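Local coordinates for DUF6844 domain-containing protein (Francisella tularensis subsp. tularensis, PDB 4QVR), which is of unknown function but carries a probable signal peptide, which suggests that it is exported from the cytoplasm, at residues A[95-106]-A[116-124]; A[147-158]-A[399-410]. One frame throughout, in Å; residues are numbered along the deposited sequence.

How the contacts relate
Contact 1 comes first along the chain: helix 94-108 turns back through the short helix 111-114 and lies against strand 117-126, closing a loop of only nine residues. Contact 2 opens after it, so the two are in series and neither encloses the other. Helix 134-159, which follows strand 117-126, meets residues 399-410 after some 240 residues that include helix 224-246 and strands 251-261 and 264-273, the partners of strand 117-126 in its sheet. The contact centres are about 17 Å apart, and the segments touch directly, Ala121 CB lying 3.7 Å from Ala149 N. Together they tie helix 94-108, the three-stranded sheet, helix 134-159 and helix 402-415.

Contact 1 of 2, residues A[95-106]-A[116-124]; sequences EEILNDVMENYI and DYVGSAIGT
Ile122 rises from the strand into a notch of helix 95-106 formed by Glu95, Leu98, Asn99 and Met102. With CG1 anti to its carbonyl carbon (chi1 -71°) and the chain extended beyond it, Ile122 sends CD1 up against the helix, 3.6 Å from Glu95 O and 3.7 Å from Leu98 CB. The CG2 branch takes a different neighbour and leans on Leu98 CD1 at 4.0 Å. Met102, a selenomethionine, approaches from the next turn: its last torsion bends (chi3 -61°) and brings CE to 3.5 Å from Ile122 CG1, while SE lies over Ser120 CB at 3.9 Å. One turn further on, Ile106 and Val118 reach toward each other tip to tip, CD1 of Ile106 being 3.8 Å from Val118 CG1. The small Ser120 thus sits between two larger strand residues, where the long Met102 comes down to meet it. Around this row, Leu98 and Met102 also rest on Phe257 of strand 251-261, and Met102 and Ile106 on Val270 of strand 264-273, so the helix spans all three strands. Its direction runs 154° from that of the strand, close to antiparallel. Ala121 points away from it, toward helix 134-159. This is a three-layer alpha-beta-alpha arrangement, with helices 94-108 and 134-159 on the two faces of a small antiparallel sheet.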
loop_
_atom_site.group_PDB
_atom_site.type_symbol
_atom_site.label_atom_id
_atom_site.label_comp_id
_atom_site.label_asym_id
_atom_site.label_seq_id
_atom_site.Cartn_x
_atom_site.Cartn_y
_atom_site.Cartn_z
ATOM N N GLU A 95 -8.155 -16.769 2.835
ATOM C CA GLU A 95 -6.937 -16.562 2.088
ATOM C C GLU A 95 -7.007 -17.149 0.657
ATOM O O GLU A 95 -6.444 -16.607 -0.266
ATOM C CB GLU A 95 -5.778 -17.174 2.877
ATOM C CG GLU A 95 -4.410 -16.841 2.327
ATOM C CD GLU A 95 -3.291 -17.078 3.326
ATOM O OE1 GLU A 95 -3.345 -18.082 4.087
ATOM O OE2 GLU A 95 -2.349 -16.253 3.337
ATOM N N GLU A 96 -7.672 -18.292 0.512
ATOM C CA GLU A 96 -7.835 -18.947 -0.768
ATOM C C GLU A 96 -8.852 -18.193 -1.624
ATOM O O GLU A 96 -8.671 -18.075 -2.825
ATOM C CB GLU A 96 -8.251 -20.397 -0.545
ATOM C CG GLU A 96 -7.145 -21.237 0.115
ATOM C CD GLU A 96 -7.661 -22.543 0.745
ATOM O OE1 GLU A 96 -8.841 -22.595 1.149
ATOM O OE2 GLU A 96 -6.876 -23.519 0.865
ATOM N N ILE A 97 -9.906 -17.664 -1.016
ATOM C CA ILE A 97 -10.891 -16.897 -1.751
ATOM C C ILE A 97 -10.191 -15.673 -2.316
ATOM O O ILE A 97 -10.244 -15.413 -3.516
ATOM C CB ILE A 97 -12.034 -16.454 -0.859
ATOM C CG1 ILE A 97 -12.847 -17.663 -0.378
ATOM C CG2 ILE A 97 -12.970 -15.524 -1.616
ATOM C CD1 ILE A 97 -13.772 -17.344 0.785
ATOM N N LEU A 98 -9.477 -14.938 -1.461
ATOM C CA LEU A 98 -8.776 -13.729 -1.902
ATOM C C LEU A 98 -7.683 -13.972 -2.964
ATOM O O LEU A 98 -7.545 -13.180 -3.909
ATOM C CB LEU A 98 -8.206 -12.994 -0.709
ATOM C CG LEU A 98 -9.252 -12.316 0.160
ATOM C CD1 LEU A 98 -8.614 -11.769 1.398
ATOM C CD2 LEU A 98 -9.922 -11.204 -0.594
ATOM N N ASN A 99 -6.865 -15.010 -2.776
ATOM C CA ASN A 99 -5.871 -15.360 -3.776
ATOM C C ASN A 99 -6.535 -15.667 -5.112
ATOM O O ASN A 99 -6.023 -15.270 -6.149
ATOM C CB ASN A 99 -5.017 -16.549 -3.329
ATOM C CG ASN A 99 -3.985 -16.154 -2.280
ATOM O OD1 ASN A 99 -3.836 -16.826 -1.269
ATOM N ND2 ASN A 99 -3.287 -15.020 -2.507
ATOM N N ASP A 100 -7.653 -16.390 -5.102
ATOM C CA ASP A 100 -8.333 -16.718 -6.356
ATOM C C ASP A 100 -8.839 -15.473 -7.043
ATOM O O ASP A 100 -8.562 -15.271 -8.225
ATOM C CB ASP A 100 -9.485 -17.689 -6.159
ATOM C CG ASP A 100 -9.022 -19.093 -5.806
ATOM O OD1 ASP A 100 -7.833 -19.433 -6.024
ATOM O OD2 ASP A 100 -9.872 -19.879 -5.330
ATOM N N VAL A 101 -9.555 -14.623 -6.320
ATOM C CA VAL A 101 -10.089 -13.419 -6.935
ATOM C C VAL A 101 -8.976 -12.450 -7.364
ATOM O O VAL A 101 -9.111 -11.777 -8.373
ATOM C CB VAL A 101 -11.121 -12.701 -6.053
ATOM C CG1 VAL A 101 -12.276 -13.635 -5.726
ATOM C CG2 VAL A 101 -10.482 -12.193 -4.791
HETATM N N MSE A 102 -7.878 -12.383 -6.624
HETATM C CA MSE A 102 -6.798 -11.485 -7.044
HETATM C C MSE A 102 -6.078 -12.035 -8.251
HETATM O O MSE A 102 -5.793 -11.272 -9.148
HETATM C CB MSE A 102 -5.844 -11.096 -5.937
HETATM C CG MSE A 102 -6.602 -10.301 -4.888
HETATM SE SE MSE A 102 -5.285 -9.844 -3.512
HETATM C CE MSE A 102 -4.604 -11.520 -2.775
ATOM N N GLU A 103 -5.754 -13.328 -8.275
ATOM C CA GLU A 103 -5.089 -13.951 -9.443
ATOM C C GLU A 103 -5.933 -13.754 -10.726
ATOM O O GLU A 103 -5.418 -13.411 -11.765
ATOM C CB GLU A 103 -4.895 -15.460 -9.247
ATOM C CG GLU A 103 -3.981 -15.907 -8.110
ATOM C CD GLU A 103 -2.495 -15.750 -8.383
ATOM O OE1 GLU A 103 -2.111 -14.868 -9.190
ATOM O OE2 GLU A 103 -1.705 -16.511 -7.756
ATOM N N ASN A 104 -7.226 -14.017 -10.630
ATOM C CA ASN A 104 -8.145 -13.783 -11.715
ATOM C C ASN A 104 -8.180 -12.342 -12.173
ATOM O O ASN A 104 -8.243 -12.047 -13.380
ATOM C CB ASN A 104 -9.526 -14.205 -11.304
ATOM C CG ASN A 104 -9.704 -15.708 -11.347
ATOM O OD1 ASN A 104 -8.912 -16.431 -11.974
ATOM N ND2 ASN A 104 -10.772 -16.189 -10.724
ATOM N N TYR A 105 -8.177 -11.425 -11.224
ATOM C CA TYR A 105 -8.166 -10.008 -11.580
ATOM C C TYR A 105 -6.870 -9.644 -12.342
ATOM O O TYR A 105 -6.883 -8.920 -13.340
ATOM C CB TYR A 105 -8.333 -9.150 -10.315
ATOM C CG TYR A 105 -8.392 -7.681 -10.600
ATOM C CD1 TYR A 105 -9.571 -7.072 -11.029
ATOM C CD2 TYR A 105 -7.247 -6.878 -10.460
ATOM C CE1 TYR A 105 -9.605 -5.699 -11.310
ATOM C CE2 TYR A 105 -7.282 -5.529 -10.748
ATOM C CZ TYR A 105 -8.442 -4.943 -11.174
ATOM O OH TYR A 105 -8.423 -3.577 -11.425
ATOM N N ILE A 106 -5.745 -10.142 -11.857
ATOM C CA ILE A 106 -4.484 -9.853 -12.486
ATOM C C ILE A 106 -4.432 -10.412 -13.917
ATOM O O ILE A 106 -3.944 -9.745 -14.838
ATOM C CB ILE A 106 -3.326 -10.398 -11.646
ATOM C CG1 ILE A 106 -3.196 -9.584 -10.352
ATOM C CG2 ILE A 106 -2.050 -10.353 -12.460
ATOM C CD1 ILE A 106 -2.265 -10.182 -9.288
ATOM N N ASP A 116 5.667 -3.463 -15.039
ATOM C CA ASP A 116 6.911 -4.216 -14.799
ATOM C C ASP A 116 6.838 -5.067 -13.546
ATOM O O ASP A 116 7.570 -6.046 -13.407
ATOM C CB ASP A 116 8.124 -3.299 -14.672
ATOM C CG ASP A 116 8.430 -2.527 -15.949
ATOM O OD1 ASP A 116 8.057 -2.967 -17.076
ATOM O OD2 ASP A 116 9.085 -1.474 -15.808
ATOM N N TYR A 117 5.977 -4.693 -12.618
ATOM C CA TYR A 117 5.819 -5.489 -11.406
ATOM C C TYR A 117 4.360 -5.465 -10.974
ATOM O O TYR A 117 3.734 -4.404 -10.956
ATOM C CB TYR A 117 6.722 -4.960 -10.275
ATOM C CG TYR A 117 6.538 -5.669 -8.936
ATOM C CD1 TYR A 117 5.520 -5.299 -8.082
ATOM C CD2 TYR A 117 7.343 -6.721 -8.573
ATOM C CE1 TYR A 117 5.303 -5.955 -6.884
ATOM C CE2 TYR A 117 7.158 -7.382 -7.368
ATOM C CZ TYR A 117 6.143 -6.989 -6.529
ATOM O OH TYR A 117 5.958 -7.628 -5.344
ATOM N N VAL A 118 3.841 -6.640 -10.627
ATOM C CA VAL A 118 2.490 -6.774 -10.108
ATOM C C VAL A 118 2.584 -7.683 -8.912
ATOM O O VAL A 118 3.170 -8.763 -8.983
ATOM C CB VAL A 118 1.512 -7.381 -11.143
ATOM C CG1 VAL A 118 0.093 -7.444 -10.574
ATOM C CG2 VAL A 118 1.493 -6.558 -12.409
ATOM N N GLY A 119 1.981 -7.261 -7.815
ATOM C CA GLY A 119 2.013 -8.027 -6.598
ATOM C C GLY A 119 0.656 -8.079 -5.928
ATOM O O GLY A 119 -0.254 -7.307 -6.224
ATOM N N SER A 120 0.509 -9.029 -5.043
ATOM C CA SER A 120 -0.714 -9.130 -4.278
ATOM C C SER A 120 -0.394 -9.581 -2.832
ATOM O O SER A 120 0.614 -10.268 -2.591
ATOM C CB SER A 120 -1.691 -10.064 -4.983
ATOM O OG SER A 120 -1.179 -11.358 -5.082
ATOM N N ALA A 121 -1.212 -9.137 -1.875
ATOM C CA ALA A 121 -1.043 -9.493 -0.456
ATOM C C ALA A 121 -2.353 -9.425 0.283
ATOM O O ALA A 121 -3.282 -8.757 -0.101
ATOM C CB ALA A 121 -0.030 -8.594 0.238
ATOM N N ILE A 122 -2.410 -10.159 1.372
ATOM C CA ILE A 122 -3.594 -10.260 2.154
ATOM C C ILE A 122 -3.265 -9.896 3.567
ATOM O O ILE A 122 -2.160 -10.116 4.000
ATOM C CB ILE A 122 -4.035 -11.721 2.120
ATOM C CG1 ILE A 122 -4.553 -12.055 0.733
ATOM C CG2 ILE A 122 -5.059 -12.050 3.216
ATOM C CD1 ILE A 122 -4.826 -13.536 0.558
ATOM N N GLY A 123 -4.237 -9.330 4.268
ATOM C CA GLY A 123 -4.122 -9.037 5.683
ATOM C C GLY A 123 -5.469 -9.446 6.275
ATOM O O GLY A 123 -6.483 -9.448 5.543
ATOM N N THR A 124 -5.472 -9.853 7.556
ATOM C CA THR A 124 -6.691 -10.264 8.283
ATOM C C THR A 124 -6.703 -9.748 9.730
ATOM O O THR A 124 -5.669 -9.598 10.354
ATOM C CB THR A 124 -6.850 -11.797 8.354
ATOM O OG1 THR A 124 -5.803 -12.365 9.161
ATOM C CG2 THR A 124 -6.814 -12.395 6.957
#

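Contact 2 of 2, residues A[147-158]-A[399-410]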
loop_
_atom_site.group_PDB
_atom_site.type_symbol
_atom_site.label_atom_id
_atom_site.label_comp_id
_atom_site.label_asym_id
_atom_site.label_seq_id
_atom_site.Cartn_x
_atom_site.Cartn_y
_atom_site.Cartn_z
ATOM N N ILE A 147 1.190 -3.070 3.693
ATOM C CA ILE A 147 2.568 -3.118 4.179
ATOM C C ILE A 147 3.258 -4.388 3.751
ATOM O O ILE A 147 4.459 -4.401 3.470
ATOM C CB ILE A 147 2.621 -2.962 5.727
ATOM C CG1 ILE A 147 2.487 -1.480 6.098
ATOM C CG2 ILE A 147 3.927 -3.481 6.283
ATOM C CD1 ILE A 147 2.427 -1.226 7.596
ATOM N N LYS A 148 2.500 -5.465 3.702
ATOM C CA LYS A 148 3.041 -6.751 3.269
ATOM C C LYS A 148 3.378 -6.685 1.781
ATOM O O LYS A 148 4.427 -7.146 1.344
ATOM C CB LYS A 148 2.028 -7.825 3.555
ATOM C CG LYS A 148 2.506 -9.246 3.345
ATOM C CD LYS A 148 1.446 -10.154 3.944
ATOM C CE LYS A 148 1.892 -11.597 3.998
ATOM N NZ LYS A 148 2.165 -12.124 2.647
ATOM N N ALA A 149 2.505 -6.069 1.006
ATOM C CA ALA A 149 2.755 -5.926 -0.419
ATOM C C ALA A 149 3.978 -5.059 -0.622
ATOM O O ALA A 149 4.822 -5.375 -1.450
ATOM C CB ALA A 149 1.542 -5.325 -1.131
ATOM N N GLN A 150 4.087 -3.970 0.135
ATOM C CA GLN A 150 5.261 -3.097 -0.009
ATOM C C GLN A 150 6.548 -3.808 0.325
ATOM O O GLN A 150 7.572 -3.651 -0.364
ATOM C CB GLN A 150 5.153 -1.881 0.881
ATOM C CG GLN A 150 4.117 -0.902 0.382
ATOM C CD GLN A 150 3.886 0.283 1.314
ATOM O OE1 GLN A 150 4.307 0.302 2.460
ATOM N NE2 GLN A 150 3.164 1.256 0.816
ATOM N N ALA A 151 6.492 -4.630 1.348
ATOM C CA ALA A 151 7.685 -5.317 1.821
ATOM C C ALA A 151 8.124 -6.392 0.841
ATOM O O ALA A 151 9.334 -6.601 0.630
ATOM C CB ALA A 151 7.433 -5.888 3.218
ATOM N N GLU A 152 7.158 -7.055 0.211
ATOM C CA GLU A 152 7.464 -8.089 -0.782
ATOM C C GLU A 152 8.072 -7.508 -2.051
ATOM O O GLU A 152 8.964 -8.119 -2.652
ATOM C CB GLU A 152 6.235 -8.949 -1.062
ATOM C CG GLU A 152 5.901 -9.779 0.179
ATOM C CD GLU A 152 4.733 -10.718 0.014
ATOM O OE1 GLU A 152 3.983 -10.600 -0.979
ATOM O OE2 GLU A 152 4.557 -11.574 0.914
ATOM N N TYR A 153 7.601 -6.332 -2.446
ATOM C CA TYR A 153 8.169 -5.611 -3.578
ATOM C C TYR A 153 9.635 -5.267 -3.273
ATOM O O TYR A 153 10.499 -5.526 -4.074
ATOM C CB TYR A 153 7.377 -4.338 -3.901
ATOM C CG TYR A 153 8.115 -3.437 -4.852
ATOM C CD1 TYR A 153 8.208 -3.736 -6.202
ATOM C CD2 TYR A 153 8.724 -2.283 -4.410
ATOM C CE1 TYR A 153 8.918 -2.916 -7.083
ATOM C CE2 TYR A 153 9.429 -1.467 -5.280
ATOM C CZ TYR A 153 9.533 -1.792 -6.608
ATOM O OH TYR A 153 10.246 -0.962 -7.458
ATOM N N ILE A 154 9.914 -4.717 -2.097
ATOM C CA ILE A 154 11.288 -4.382 -1.729
ATOM C C ILE A 154 12.191 -5.609 -1.721
ATOM O O ILE A 154 13.307 -5.585 -2.248
ATOM C CB ILE A 154 11.328 -3.647 -0.376
ATOM C CG1 ILE A 154 10.669 -2.270 -0.550
ATOM C CG2 ILE A 154 12.770 -3.471 0.104
ATOM C CD1 ILE A 154 10.414 -1.545 0.752
ATOM N N SER A 155 11.683 -6.688 -1.159
ATOM C CA SER A 155 12.404 -7.947 -1.084
ATOM C C SER A 155 12.739 -8.459 -2.490
ATOM O O SER A 155 13.821 -8.952 -2.751
ATOM C CB SER A 155 11.536 -8.969 -0.338
ATOM O OG SER A 155 12.216 -10.192 -0.143
ATOM N N PHE A 156 11.784 -8.323 -3.389
ATOM C CA PHE A 156 11.937 -8.725 -4.772
ATOM C C PHE A 156 12.997 -7.838 -5.438
ATOM O O PHE A 156 13.866 -8.323 -6.141
ATOM C CB PHE A 156 10.586 -8.605 -5.469
ATOM C CG PHE A 156 10.609 -9.047 -6.876
ATOM C CD1 PHE A 156 11.104 -8.205 -7.865
ATOM C CD2 PHE A 156 10.131 -10.304 -7.224
ATOM C CE1 PHE A 156 11.147 -8.615 -9.183
ATOM C CE2 PHE A 156 10.168 -10.722 -8.545
ATOM C CZ PHE A 156 10.681 -9.878 -9.526
ATOM N N ILE A 157 12.928 -6.533 -5.219
ATOM C CA ILE A 157 13.950 -5.643 -5.740
ATOM C C ILE A 157 15.347 -6.005 -5.205
ATOM O O ILE A 157 16.316 -6.020 -5.970
ATOM C CB ILE A 157 13.635 -4.169 -5.414
ATOM C CG1 ILE A 157 12.452 -3.705 -6.239
ATOM C CG2 ILE A 157 14.830 -3.272 -5.712
ATOM C CD1 ILE A 157 12.664 -3.878 -7.734
ATOM N N SER A 158 15.453 -6.316 -3.914
ATOM C CA SER A 158 16.767 -6.635 -3.315
ATOM C C SER A 158 17.446 -7.863 -3.916
ATOM O O SER A 158 18.668 -7.954 -3.930
ATOM C CB SER A 158 16.663 -6.828 -1.801
ATOM O OG SER A 158 15.954 -8.020 -1.487
ATOM N N ARG A 399 18.570 -12.038 -1.653
ATOM C CA ARG A 399 17.245 -11.603 -1.228
ATOM C C ARG A 399 17.227 -11.376 0.284
ATOM O O ARG A 399 18.002 -11.980 1.029
ATOM C CB ARG A 399 16.170 -12.633 -1.639
ATOM C CG ARG A 399 14.736 -12.208 -1.315
ATOM C CD ARG A 399 13.672 -13.249 -1.677
ATOM N NE ARG A 399 13.387 -13.377 -3.116
ATOM C CZ ARG A 399 12.464 -12.676 -3.789
ATOM N NH1 ARG A 399 12.292 -12.897 -5.087
ATOM N NH2 ARG A 399 11.713 -11.753 -3.185
ATOM N N ILE A 400 16.340 -10.486 0.715
ATOM C CA ILE A 400 16.165 -10.138 2.120
ATOM C C ILE A 400 14.749 -10.532 2.509
ATOM O O ILE A 400 13.830 -10.316 1.731
ATOM C CB ILE A 400 16.332 -8.614 2.328
ATOM C CG1 ILE A 400 17.674 -8.128 1.748
ATOM C CG2 ILE A 400 16.174 -8.243 3.801
ATOM C CD1 ILE A 400 18.898 -8.821 2.317
ATOM N N ASP A 401 14.576 -11.095 3.705
ATOM C CA ASP A 401 13.255 -11.521 4.177
ATOM C C ASP A 401 12.286 -10.363 4.272
ATOM O O ASP A 401 12.538 -9.387 4.949
ATOM C CB ASP A 401 13.337 -12.226 5.549
ATOM C CG ASP A 401 13.788 -13.688 5.452
ATOM O OD1 ASP A 401 13.612 -14.310 4.379
ATOM O OD2 ASP A 401 14.287 -14.233 6.468
ATOM N N ALA A 402 11.164 -10.496 3.596
ATOM C CA ALA A 402 10.118 -9.480 3.609
ATOM C C ALA A 402 9.548 -9.294 5.007
ATOM O O ALA A 402 9.118 -8.210 5.348
ATOM C CB ALA A 402 9.004 -9.873 2.653
ATOM N N THR A 403 9.526 -10.357 5.808
ATOM C CA THR A 403 8.999 -10.270 7.158
ATOM C C THR A 403 9.828 -9.313 8.013
ATOM O O THR A 403 9.295 -8.626 8.888
ATOM C CB THR A 403 8.918 -11.653 7.791
ATOM O OG1 THR A 403 10.163 -12.326 7.617
ATOM C CG2 THR A 403 7.847 -12.463 7.093
ATOM N N ASP A 404 11.130 -9.260 7.748
ATOM C CA ASP A 404 12.018 -8.314 8.431
ATOM C C ASP A 404 11.744 -6.868 7.962
ATOM O O ASP A 404 11.704 -5.936 8.769
ATOM C CB ASP A 404 13.479 -8.681 8.161
ATOM C CG ASP A 404 13.853 -10.057 8.727
ATOM O OD1 ASP A 404 13.331 -10.439 9.804
ATOM O OD2 ASP A 404 14.681 -10.751 8.098
ATOM N N ILE A 405 11.522 -6.703 6.658
ATOM C CA ILE A 405 11.275 -5.389 6.080
ATOM C C ILE A 405 9.960 -4.831 6.563
ATOM O O ILE A 405 9.830 -3.637 6.802
ATOM C CB ILE A 405 11.224 -5.480 4.540
ATOM C CG1 ILE A 405 12.592 -5.908 4.014
ATOM C CG2 ILE A 405 10.765 -4.161 3.913
ATOM C CD1 ILE A 405 12.612 -6.277 2.546
ATOM N N GLU A 406 9.003 -5.726 6.718
ATOM C CA GLU A 406 7.642 -5.410 7.103
ATOM C C GLU A 406 7.537 -4.748 8.504
ATOM O O GLU A 406 6.841 -3.727 8.679
ATOM C CB GLU A 406 6.844 -6.721 6.986
ATOM C CG GLU A 406 5.336 -6.662 7.058
ATOM C CD GLU A 406 4.687 -8.006 6.702
ATOM O OE1 GLU A 406 3.472 -8.170 6.925
ATOM O OE2 GLU A 406 5.379 -8.911 6.186
ATOM N N LYS A 407 8.235 -5.287 9.491
ATOM C CA LYS A 407 8.179 -4.699 10.833
ATOM C C LYS A 407 8.898 -3.346 10.837
ATOM O O LYS A 407 8.395 -2.368 11.384
ATOM C CB LYS A 407 8.781 -5.631 11.888
ATOM C CG LYS A 407 8.426 -5.194 13.303
ATOM C CD LYS A 407 8.882 -6.189 14.353
ATOM C CE LYS A 407 8.431 -5.762 15.741
ATOM N NZ LYS A 407 8.940 -6.668 16.812
ATOM N N THR A 408 10.067 -3.296 10.210
ATOM C CA THR A 408 10.821 -2.056 10.105
ATOM C C THR A 408 9.992 -0.967 9.432
ATOM O O THR A 408 10.010 0.172 9.820
ATOM C CB THR A 408 12.075 -2.269 9.252
ATOM O OG1 THR A 408 12.786 -3.413 9.740
ATOM C CG2 THR A 408 12.975 -1.061 9.301
ATOM N N LEU A 409 9.244 -1.349 8.421
ATOM C CA LEU A 409 8.421 -0.413 7.678
ATOM C C LEU A 409 7.209 -0.017 8.530
ATOM O O LEU A 409 6.831 1.161 8.604
ATOM C CB LEU A 409 8.018 -1.083 6.370
ATOM C CG LEU A 409 7.467 -0.306 5.205
ATOM C CD1 LEU A 409 8.360 0.863 4.808
ATOM C CD2 LEU A 409 7.337 -1.306 4.070
ATOM N N SER A 410 6.612 -1.007 9.181
ATOM C CA SER A 410 5.499 -0.763 10.083
ATOM C C SER A 410 5.927 0.197 11.214
ATOM O O SER A 410 5.158 1.063 11.651
ATOM C CB SER A 410 5.030 -2.077 10.691
ATOM O OG SER A 410 4.045 -1.827 11.668
HETATM O O HOH W 1 9.134 -10.752 -2.826
#
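Ala151 fills the centre of this helix-helix packing, its CB 3.8 Å from Ile405 CG2 and set above the first turn of helix 402-410. Two alanines, Ala151 and Ala402, face each other where the helices come together, and with side chains this small the axes can approach to 8.3 Å while their directions differ by 128°. On one flank Ile405 continues past Ala151, its CD1 lying 3.7 Å from Ile154 CG2; Phe245 of helix 224-246 touches both Ile154 and Leu409 and covers this side. Leu409 CD2 packs at about a right angle to Gln150, whose OE1 is hydrogen-bonded to Tyr413 OH. Toward the other flank the extended Glu406 presses CG on Ile147 CG2 at 3.6 Å and lays its carboxylate beside the aliphatic part of Lys148. The amine of Lys148 goes instead to its own helix, where NZ meets Glu152 OE2 at 3.0 Å from above the carboxylate plane; Glu406 OE2, 5.8 Å from that NZ, may still add some attraction. The polar edge lies before helix 402-410. Ser155 OG, held anti to its own N (chi1 -176°), donates to Ile400 O; the modelled separation is so short that its exact length is doubtful. Ser158 OG donates to Ser155 O at 2.6 Å and weakly accepts from Ile400 N. Arg399 is poorly ordered, but in the model a water donates to Glu152 O at 2.6 Å and weakly accepts from Arg399 NH2.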